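Local coordinates for protein malic enzyme (Entamoeba histolytica, PDB 3NV9) that catalyses, as a malic enzyme, the oxidative decarboxylation of malate to pyruvate with a nicotinamide cofactor, and activates metronidazole, working as a deeply entangled dimer, at the interface of chains A and B. Numbering follows the deposited sequence. Chains: chain A/B, Malic enzyme.

Contact 1: the interface of chains A and B. Residues chain A 58-59, 61-62, 65-66; chain B 351-352, 356, 407-409.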
# COMPACT_ATOMS: atom_id res chain seq x y z
N PHE A 58 8.28 -13.97 -19.97
CA PHE A 58 9.02 -14.36 -18.77
C PHE A 58 10.28 -13.50 -18.56
O PHE A 58 10.50 -12.96 -17.46
CB PHE A 58 9.39 -15.87 -18.85
CG PHE A 58 10.38 -16.33 -17.76
CD1 PHE A 58 9.90 -16.81 -16.51
CD2 PHE A 58 11.76 -16.17 -17.94
CE1 PHE A 58 10.82 -17.19 -15.49
CE2 PHE A 58 12.66 -16.54 -16.94
CZ PHE A 58 12.19 -17.04 -15.71
N ASN A 59 11.10 -13.34 -19.61
CA ASN A 59 12.32 -12.60 -19.46
C ASN A 59 12.20 -11.20 -18.99
O ASN A 59 13.16 -10.68 -18.41
CB ASN A 59 13.23 -12.68 -20.66
CG ASN A 59 13.67 -14.09 -20.90
OD1 ASN A 59 14.30 -14.71 -20.03
ND2 ASN A 59 13.30 -14.63 -22.06
N PHE A 61 10.95 -10.50 -16.38
CA PHE A 61 11.09 -10.47 -14.91
C PHE A 61 12.53 -10.18 -14.56
O PHE A 61 12.82 -9.57 -13.54
CB PHE A 61 10.69 -11.78 -14.23
CG PHE A 61 9.24 -12.09 -14.29
CD1 PHE A 61 8.29 -11.20 -13.77
CD2 PHE A 61 8.82 -13.30 -14.83
CE1 PHE A 61 6.92 -11.52 -13.81
CE2 PHE A 61 7.44 -13.64 -14.87
CZ PHE A 61 6.50 -12.76 -14.36
N ASN A 62 13.43 -10.61 -15.43
CA ASN A 62 14.84 -10.26 -15.35
C ASN A 62 15.15 -8.77 -15.35
O ASN A 62 16.19 -8.36 -14.84
CB ASN A 62 15.62 -11.02 -16.43
CG ASN A 62 15.40 -12.50 -16.32
OD1 ASN A 62 15.23 -13.01 -15.19
ND2 ASN A 62 15.29 -13.19 -17.47
N TYR A 65 13.34 -7.50 -11.63
CA TYR A 65 13.73 -8.33 -10.49
C TYR A 65 15.20 -8.69 -10.76
O TYR A 65 15.82 -8.16 -11.68
CB TYR A 65 12.84 -9.57 -10.49
CG TYR A 65 12.80 -10.38 -9.23
CD1 TYR A 65 12.42 -9.81 -8.03
CD2 TYR A 65 13.07 -11.77 -9.26
CE1 TYR A 65 12.36 -10.55 -6.88
CE2 TYR A 65 13.04 -12.54 -8.11
CZ TYR A 65 12.68 -11.90 -6.90
OH TYR A 65 12.57 -12.61 -5.72
N THR A 66 15.78 -9.61 -10.01
CA THR A 66 17.17 -9.90 -10.19
C THR A 66 17.32 -10.53 -11.59
O THR A 66 16.54 -11.36 -11.98
CB THR A 66 17.71 -10.83 -9.05
OG1 THR A 66 19.13 -10.99 -9.21
CG2 THR A 66 17.05 -12.25 -9.07
N GLY B 351 16.80 -15.18 -13.38
CA GLY B 351 15.92 -15.80 -14.38
C GLY B 351 16.51 -15.94 -15.76
O GLY B 351 15.88 -16.51 -16.64
N ASP B 352 17.72 -15.43 -15.97
CA ASP B 352 18.39 -15.58 -17.28
C ASP B 352 19.40 -16.76 -17.40
O ASP B 352 20.10 -16.90 -18.41
CB ASP B 352 19.01 -14.27 -17.77
CG ASP B 352 20.03 -13.73 -16.82
OD1 ASP B 352 19.93 -14.14 -15.66
OD2 ASP B 352 20.93 -12.91 -17.20
N GLN B 356 16.44 -21.43 -11.83
CA GLN B 356 16.39 -20.27 -10.99
C GLN B 356 15.84 -20.66 -9.59
O GLN B 356 14.64 -20.86 -9.38
CB GLN B 356 15.61 -19.15 -11.65
CG GLN B 356 15.50 -17.94 -10.74
CD GLN B 356 14.55 -16.86 -11.25
OE1 GLN B 356 13.63 -17.12 -12.04
NE2 GLN B 356 14.79 -15.63 -10.80
N THR B 407 9.25 -22.79 -12.40
CA THR B 407 9.66 -21.44 -12.75
C THR B 407 8.52 -20.41 -12.57
O THR B 407 7.36 -20.78 -12.45
CB THR B 407 10.14 -21.41 -14.22
OG1 THR B 407 8.99 -21.35 -15.08
CG2 THR B 407 11.00 -22.63 -14.55
N MET B 408 8.86 -19.11 -12.58
CA MET B 408 7.85 -18.04 -12.50
C MET B 408 6.80 -18.08 -13.62
O MET B 408 5.75 -17.48 -13.53
CB MET B 408 8.53 -16.68 -12.43
CG MET B 408 9.17 -16.43 -11.04
SD MET B 408 10.07 -14.87 -10.88
CE MET B 408 11.21 -14.84 -12.28
N ASP B 409 7.08 -18.85 -14.65
CA ASP B 409 6.23 -18.98 -15.83
C ASP B 409 5.24 -20.10 -15.67
O ASP B 409 4.46 -20.37 -16.57
CB ASP B 409 7.10 -19.19 -17.08
CG ASP B 409 6.40 -18.70 -18.35
OD1 ASP B 409 5.85 -17.58 -18.31
OD2 ASP B 409 6.34 -19.45 -19.35
O HOH W 1 15.88 -17.31 -19.53

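Contact 2: the interface of chains A and B. Residues chain A 40, 46, 102-103, 115-116; chain B 64, 66, 69-70, 73.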
# COMPACT_ATOMS: atom_id res chain seq x y z
N HIS A 40 -19.12 -4.59 1.11
CA HIS A 40 -17.71 -4.70 1.49
C HIS A 40 -17.38 -6.18 1.65
O HIS A 40 -16.37 -6.64 1.22
CB HIS A 40 -17.37 -3.94 2.78
CG HIS A 40 -17.26 -2.46 2.62
ND1 HIS A 40 -18.37 -1.63 2.54
CD2 HIS A 40 -16.18 -1.65 2.60
CE1 HIS A 40 -17.97 -0.38 2.42
NE2 HIS A 40 -16.64 -0.36 2.46
N LYS A 46 -12.37 -2.88 -1.30
CA LYS A 46 -12.72 -1.98 -2.37
C LYS A 46 -11.61 -1.81 -3.39
O LYS A 46 -11.91 -1.51 -4.54
CB LYS A 46 -13.18 -0.63 -1.83
CG LYS A 46 -14.64 -0.71 -1.17
CD LYS A 46 -14.99 0.58 -0.44
CE LYS A 46 -14.01 0.84 0.81
NZ LYS A 46 -14.70 1.62 1.86
N VAL A 102 -12.81 8.65 13.57
CA VAL A 102 -13.30 8.23 12.27
C VAL A 102 -14.77 8.46 12.09
O VAL A 102 -15.62 7.76 12.69
CB VAL A 102 -12.65 6.89 11.69
CG1 VAL A 102 -11.59 6.29 12.63
CG2 VAL A 102 -13.64 5.94 11.15
N LEU A 103 -15.05 9.49 11.27
CA LEU A 103 -16.33 10.17 11.22
C LEU A 103 -16.87 10.41 12.63
O LEU A 103 -16.10 10.64 13.53
CB LEU A 103 -17.32 9.40 10.39
CG LEU A 103 -16.80 8.81 9.08
CD1 LEU A 103 -17.88 7.88 8.51
CD2 LEU A 103 -16.46 9.94 8.08
N GLY A 115 -12.20 0.80 6.71
CA GLY A 115 -13.33 1.01 5.82
C GLY A 115 -13.23 2.38 5.23
O GLY A 115 -13.28 2.56 4.00
N VAL A 116 -13.03 3.38 6.08
CA VAL A 116 -12.99 4.78 5.63
C VAL A 116 -11.70 5.07 4.84
O VAL A 116 -11.74 5.76 3.81
CB VAL A 116 -13.13 5.74 6.83
CG1 VAL A 116 -12.77 7.21 6.46
CG2 VAL A 116 -14.57 5.65 7.40
N TYR B 64 -19.81 2.96 -0.07
CA TYR B 64 -18.36 2.92 0.07
C TYR B 64 -17.75 3.97 1.01
O TYR B 64 -16.58 3.85 1.44
CB TYR B 64 -17.70 3.04 -1.31
CG TYR B 64 -18.01 1.92 -2.25
CD1 TYR B 64 -18.17 0.62 -1.78
CD2 TYR B 64 -18.16 2.16 -3.63
CE1 TYR B 64 -18.49 -0.43 -2.67
CE2 TYR B 64 -18.46 1.13 -4.51
CZ TYR B 64 -18.62 -0.17 -4.03
OH TYR B 64 -18.91 -1.21 -4.93
N THR B 66 -19.41 7.90 3.14
CA THR B 66 -20.49 8.33 4.03
C THR B 66 -21.79 8.39 3.26
O THR B 66 -21.78 8.81 2.11
CB THR B 66 -20.26 9.74 4.60
OG1 THR B 66 -19.84 10.62 3.53
CG2 THR B 66 -19.23 9.69 5.57
N VAL B 69 -20.35 3.79 5.14
CA VAL B 69 -19.10 3.22 5.57
C VAL B 69 -19.00 3.18 7.10
O VAL B 69 -18.23 2.36 7.68
CB VAL B 69 -17.92 3.97 4.93
CG1 VAL B 69 -17.66 5.37 5.64
CG2 VAL B 69 -16.67 3.08 4.93
N SER B 70 -19.83 3.99 7.75
CA SER B 70 -19.91 4.00 9.21
C SER B 70 -20.19 2.61 9.82
O SER B 70 -19.59 2.25 10.84
CB SER B 70 -21.00 4.96 9.69
OG SER B 70 -21.00 4.98 11.11
N SER B 73 -16.94 0.78 10.12
CA SER B 73 -16.11 1.22 11.24
C SER B 73 -16.67 0.66 12.56
O SER B 73 -15.92 0.24 13.40
CB SER B 73 -16.07 2.74 11.34
OG SER B 73 -15.96 3.35 10.08
O HOH W 2 -13.80 2.52 8.72
O HOH W 3 -17.07 5.79 10.87

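Contact 3: the interface of chains A and B. Residues chain A 46-50, 125; chain B 48-51.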
# COMPACT_ATOMS: atom_id res chain seq x y z
N LYS A 46 -12.37 -2.88 -1.30
CA LYS A 46 -12.72 -1.98 -2.37
C LYS A 46 -11.61 -1.81 -3.39
O LYS A 46 -11.91 -1.51 -4.54
CB LYS A 46 -13.18 -0.63 -1.83
CG LYS A 46 -14.64 -0.71 -1.17
CD LYS A 46 -14.99 0.58 -0.44
CE LYS A 46 -14.01 0.84 0.81
NZ LYS A 46 -14.70 1.62 1.86
N ILE A 47 -10.36 -1.97 -2.96
CA ILE A 47 -9.18 -1.73 -3.82
C ILE A 47 -8.25 -2.96 -3.93
O ILE A 47 -8.30 -3.86 -3.10
CB ILE A 47 -8.37 -0.45 -3.44
CG1 ILE A 47 -7.66 -0.66 -2.11
CG2 ILE A 47 -9.29 0.73 -3.28
CD1 ILE A 47 -6.73 0.54 -1.68
N GLN A 48 -7.40 -2.97 -4.94
CA GLN A 48 -6.49 -4.05 -5.17
C GLN A 48 -5.22 -3.51 -5.79
O GLN A 48 -5.14 -2.37 -6.20
CB GLN A 48 -7.14 -5.09 -6.07
CG GLN A 48 -7.55 -4.53 -7.45
CD GLN A 48 -7.92 -5.62 -8.47
OE1 GLN A 48 -7.45 -6.77 -8.40
NE2 GLN A 48 -8.81 -5.26 -9.38
N ILE A 49 -4.20 -4.33 -5.86
CA ILE A 49 -3.01 -3.93 -6.55
C ILE A 49 -3.06 -4.50 -7.96
O ILE A 49 -3.68 -5.51 -8.20
CB ILE A 49 -1.76 -4.38 -5.76
CG1 ILE A 49 -1.34 -3.31 -4.74
CG2 ILE A 49 -0.57 -4.55 -6.69
CD1 ILE A 49 -2.34 -2.97 -3.70
N MET A 50 -2.43 -3.84 -8.92
CA MET A 50 -2.41 -4.36 -10.29
C MET A 50 -1.10 -3.95 -10.98
O MET A 50 -0.59 -2.87 -10.71
CB MET A 50 -3.61 -3.75 -11.01
CG MET A 50 -3.94 -4.32 -12.34
SD MET A 50 -4.62 -6.00 -12.26
CE MET A 50 -6.16 -5.54 -11.43
N LYS A 125 -7.94 7.14 -6.47
CA LYS A 125 -7.66 6.53 -7.76
C LYS A 125 -8.69 6.96 -8.79
O LYS A 125 -8.33 7.44 -9.84
CB LYS A 125 -7.59 5.01 -7.67
CG LYS A 125 -7.26 4.39 -9.03
CD LYS A 125 -5.84 4.64 -9.45
CE LYS A 125 -5.48 3.76 -10.63
NZ LYS A 125 -4.03 3.82 -10.88
N GLN B 48 0.21 -0.54 -9.37
CA GLN B 48 -0.72 0.60 -9.24
C GLN B 48 -1.87 0.07 -8.41
O GLN B 48 -2.00 -1.13 -8.26
CB GLN B 48 -1.24 1.03 -10.64
CG GLN B 48 -2.28 0.07 -11.28
CD GLN B 48 -2.80 0.61 -12.63
OE1 GLN B 48 -2.97 1.81 -12.79
NE2 GLN B 48 -3.00 -0.26 -13.59
N ILE B 49 -2.67 0.95 -7.85
CA ILE B 49 -3.84 0.50 -7.14
C ILE B 49 -5.06 0.57 -8.09
O ILE B 49 -5.14 1.49 -8.91
CB ILE B 49 -4.10 1.42 -5.94
CG1 ILE B 49 -3.36 0.91 -4.70
CG2 ILE B 49 -5.53 1.34 -5.58
CD1 ILE B 49 -1.91 1.11 -4.73
N MET B 50 -6.01 -0.35 -7.97
CA MET B 50 -7.23 -0.31 -8.81
C MET B 50 -8.50 -0.59 -7.98
O MET B 50 -8.42 -1.37 -7.05
CB MET B 50 -7.08 -1.41 -9.88
CG MET B 50 -8.04 -1.30 -11.01
SD MET B 50 -7.76 0.12 -12.12
CE MET B 50 -6.17 -0.50 -12.70
N PRO B 51 -9.68 -0.05 -8.37
CA PRO B 51 -10.92 -0.58 -7.75
C PRO B 51 -11.03 -2.08 -7.95
O PRO B 51 -10.46 -2.59 -8.91
CB PRO B 51 -12.07 0.12 -8.53
CG PRO B 51 -11.41 1.47 -9.00
CD PRO B 51 -9.97 0.99 -9.41

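Contact 4: the interface of chains A and B. Residues chain A 451, 454-455, 458; chain B 459, 463-464.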
# COMPACT_ATOMS: atom_id res chain seq x y z
N GLU A 451 -7.18 7.46 -17.71
CA GLU A 451 -6.62 6.12 -17.72
C GLU A 451 -7.12 5.27 -16.53
O GLU A 451 -7.40 4.08 -16.67
CB GLU A 451 -5.08 6.19 -17.66
CG GLU A 451 -4.34 6.29 -19.03
CD GLU A 451 -4.88 5.31 -20.09
OE1 GLU A 451 -4.78 4.07 -19.89
OE2 GLU A 451 -5.45 5.78 -21.11
N GLU A 454 -11.03 4.54 -17.06
CA GLU A 454 -11.22 3.58 -18.14
C GLU A 454 -10.63 2.23 -17.80
O GLU A 454 -11.15 1.20 -18.19
CB GLU A 454 -10.62 4.11 -19.46
CG GLU A 454 -11.30 5.39 -19.95
CD GLU A 454 -10.67 5.99 -21.25
OE1 GLU A 454 -9.61 5.48 -21.75
OE2 GLU A 454 -11.26 6.98 -21.76
N SER A 455 -9.51 2.20 -17.10
CA SER A 455 -9.02 0.90 -16.65
C SER A 455 -10.04 0.21 -15.76
O SER A 455 -10.40 -0.96 -15.97
CB SER A 455 -7.74 1.04 -15.87
OG SER A 455 -6.76 1.48 -16.75
N LEU A 458 -13.16 -0.99 -17.71
CA LEU A 458 -12.87 -2.16 -18.49
C LEU A 458 -12.91 -3.38 -17.61
O LEU A 458 -13.38 -4.40 -18.05
CB LEU A 458 -11.50 -2.04 -19.16
CG LEU A 458 -11.06 -3.12 -20.16
CD1 LEU A 458 -12.18 -3.36 -21.22
CD2 LEU A 458 -9.78 -2.73 -20.86
N LEU B 459 -5.56 -5.39 -19.39
CA LEU B 459 -5.04 -4.03 -19.34
C LEU B 459 -3.85 -3.86 -20.32
O LEU B 459 -3.61 -2.75 -20.85
CB LEU B 459 -4.65 -3.68 -17.90
CG LEU B 459 -5.88 -3.63 -16.94
CD1 LEU B 459 -5.44 -3.56 -15.50
CD2 LEU B 459 -6.87 -2.48 -17.29
N LYS B 463 -3.92 -1.58 -24.08
CA LYS B 463 -2.99 -0.46 -24.13
C LYS B 463 -3.26 0.65 -23.04
O LYS B 463 -2.77 1.80 -23.15
CB LYS B 463 -2.93 0.14 -25.56
CG LYS B 463 -2.56 -0.88 -26.73
CD LYS B 463 -1.28 -1.78 -26.40
CE LYS B 463 -1.53 -3.31 -26.75
NZ LYS B 463 -0.50 -4.32 -26.27
N HIS B 464 -4.00 0.29 -22.00
CA HIS B 464 -3.88 1.04 -20.75
C HIS B 464 -2.50 0.82 -20.21
O HIS B 464 -1.92 1.72 -19.62
CB HIS B 464 -5.03 0.77 -19.77
CG HIS B 464 -6.35 1.22 -20.33
ND1 HIS B 464 -6.62 2.54 -20.63
CD2 HIS B 464 -7.46 0.52 -20.69
CE1 HIS B 464 -7.84 2.64 -21.12
NE2 HIS B 464 -8.36 1.43 -21.19

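Contact 1: the interface of chains A and B
A:Phe58 and A:Phe61 stand on a short helical stretch, the 3-10 turn 58-60 running into helix 61-64, and press on two chain B loops whose backbones at B:Gly351 and B:Met408 are also turned in helical fashion. With its CG anti to the backbone N (chi1 170°), A:Phe58 sends its ring tip first between these loops. The ring offers an edge to B:Gly351, whose carbonyl O lies in the ring plane 3.2 Å from CE2. On the CD1/CE1 side the ring meets aliphatic carbon: CD1 lies 3.7 Å from CB of B:Asp409, and CE1 is 3.9 Å from CB of B:Met408. The methionine crosses A:Phe58 at about a right angle and then runs antiparallel to A:Phe61. A bend at chi3 (-52°) brings its methyl CE to 3.7 Å from CB of A:Phe61, along the same flank that CD2 and CE2 present to B:Met408. Polar groups join across this patch through water. One molecule lies 3.1 Å from OD1 of A:Asn59 and 3.0 Å from O of B:Gly351, so the same carbonyl meets both water and the aromatic edge. On chain B, the backbone N of B:Asp409 bonds to the hydroxyl OG1 of B:Thr407 and probably steadies the turn beside the ring. The patch plugs aromatic groups of one subunit into the other and probably helps deliver A:Tyr65, which matches the family's catalytic tyrosine, towards the partner's active site.

Contact 2: the interface of chains A and B
A:Lys46 reaches across the dimer alongside B:Tyr64, the two side chains sliding past each other in opposite directions. From CB, the chain sets off with CG anti to the carbonyl carbon. CG and CD of A:Lys46 pass over a face of the B:Tyr64 ring near its CD1 corner, CD of A:Lys46 3.5 Å from CD1 of B:Tyr64. A bend at chi3 (-64°) then turns CE towards the tyrosine's own backbone carbonyl. At the tip, the side-chain amine NZ is gripped by acceptors from both subunits. NZ of A:Lys46 donates to O of B:Tyr64 at 2.9 Å. A second bond joins NZ of A:Lys46 to O of A:Gly115, in the first turn of helix 114-128, at 2.7 Å. A third, 2.8 Å long, runs from NZ of A:Lys46 to NE2 of A:His40, in the imidazole plane at the ring edge. The C=O...N angles are 136° at B:Tyr64 and 138° at A:Gly115, where NZ lies further from the carbonyl plane. Beyond the lysine, CG2 of B:Val69 rests on C of A:Gly115 at 3.5 Å, while its CG1 touches CG2 of A:Val116 at 3.6 Å. CD1 of A:Leu103 extends this apolar surface to CG2 of B:Thr66 at 3.7 Å. OG of B:Ser73 links through waters to N of A:Val116 and O of A:Val102. The site joins helix 61-64 and the start of helix 69-78 of one subunit to A:Lys46, held by A:His40 of helix 21-43, and to helix 114-128 of the other, helping to lock the dimer.

Contact 3: the interface of chains A and B
This is an intersubunit antiparallel beta interface: strand 47-51 of each chain lies edge to edge with its copy, so that the dimer carries a continuous sheet across its two-fold axis. A:Ile49 faces B:Ile49 at the centre, and reciprocal backbone bonds flank the pair. N of A:Gln48 donates to O of B:Met50 and N of B:Met50 returns a bond to O of A:Gln48, each 2.8 Å long; A:Met50 and B:Gln48 repeat the exchange. The isoleucines meet above the strands: the tip CD1 of A:Ile49 approaches CG1 of B:Ile49 at 4.1 Å, and the branch CG2 of B:Ile49 reaches CB of A:Ile47 at 4.0 Å. The side chain of A:Gln48 leaves between its backbone N and carbonyl carbon (chi1 60°), then extends beyond CG. This directs its amide NE2 to O of B:Pro51 at 3.2 Å, in a fairly straight bond (159° at H) with the oxygen near the amide plane. A:Lys125, from helix 114-128, lies along the other edge of the chain B strand, its aliphatic chain passing the carbonyl of B:Ile49. Its NZ ends 3.0 Å from the amide oxygen OE1 of B:Gln48, as a donor tilted 29° from the amide plane. The two side chains cross at about a right angle, and this bond ties the chain A helix to the chain B strand. For the enzyme, the paired strands provide a backbone-bonded seam at the heart of the entangled dimer.

Contact 4: the interface of chains A and B
The long helix 438-461 near the C-terminus of this malic enzyme forms one wall of the contact, and the end of the same helix in the partner and the loop after it supply the other. From that loop B:His464 lays its imidazole against residues on successive turns of the chain A helix. CG stands anti to the carbonyl carbon (chi1 -63°), which points the ring at the helix. One face looks onto the backbone N of A:Ser455, which sits 4.3 Å above the plane and over the ring centre. Side chains then gather at the edge. ND1 of B:His464 donates a very short 2.5 Å bond to the carboxylate oxygen OE1 of A:Glu451, close to the imidazole plane; it meets the oxygen on its syn side, 30° out of the carboxylate plane. A second carboxylate, that of A:Glu454, brings OE1 to 3.4 Å from CE1 of B:His464, and its CB also touches this carbon. Two acidic groups so near might favour a protonated imidazole, although the charge is not seen. CD2 of A:Leu458 packs in the ring plane 4.0 Å from CD2 of B:His464. OG of A:Ser455, which also touches the B:His464 side chain, bonds to O of A:Glu451 at 2.7 Å. CB of A:Ser455 meets the methyl CD2 of B:Leu459 at 3.9 Å.

The four contacts are parts of one two-fold interface, and each recurs with the chains exchanged. Contact 3 lies towards its middle, about 13 Å from contact 4 and 17 Å from contact 2, measured between C-alpha centres. Contacts 2 and 3 share A:Lys46 and also draw on helix 114-128, which therefore supports both. Contact 1 is more remote, about 40 Å from contact 2 and 25 Å from contact 3. Segment 58-66 nevertheless serves contact 1 from chain A and contributes residues 64 and 66 to contact 2 from chain B. Such spread, with reciprocal use of the same segments, fits a deeply entangled dimer.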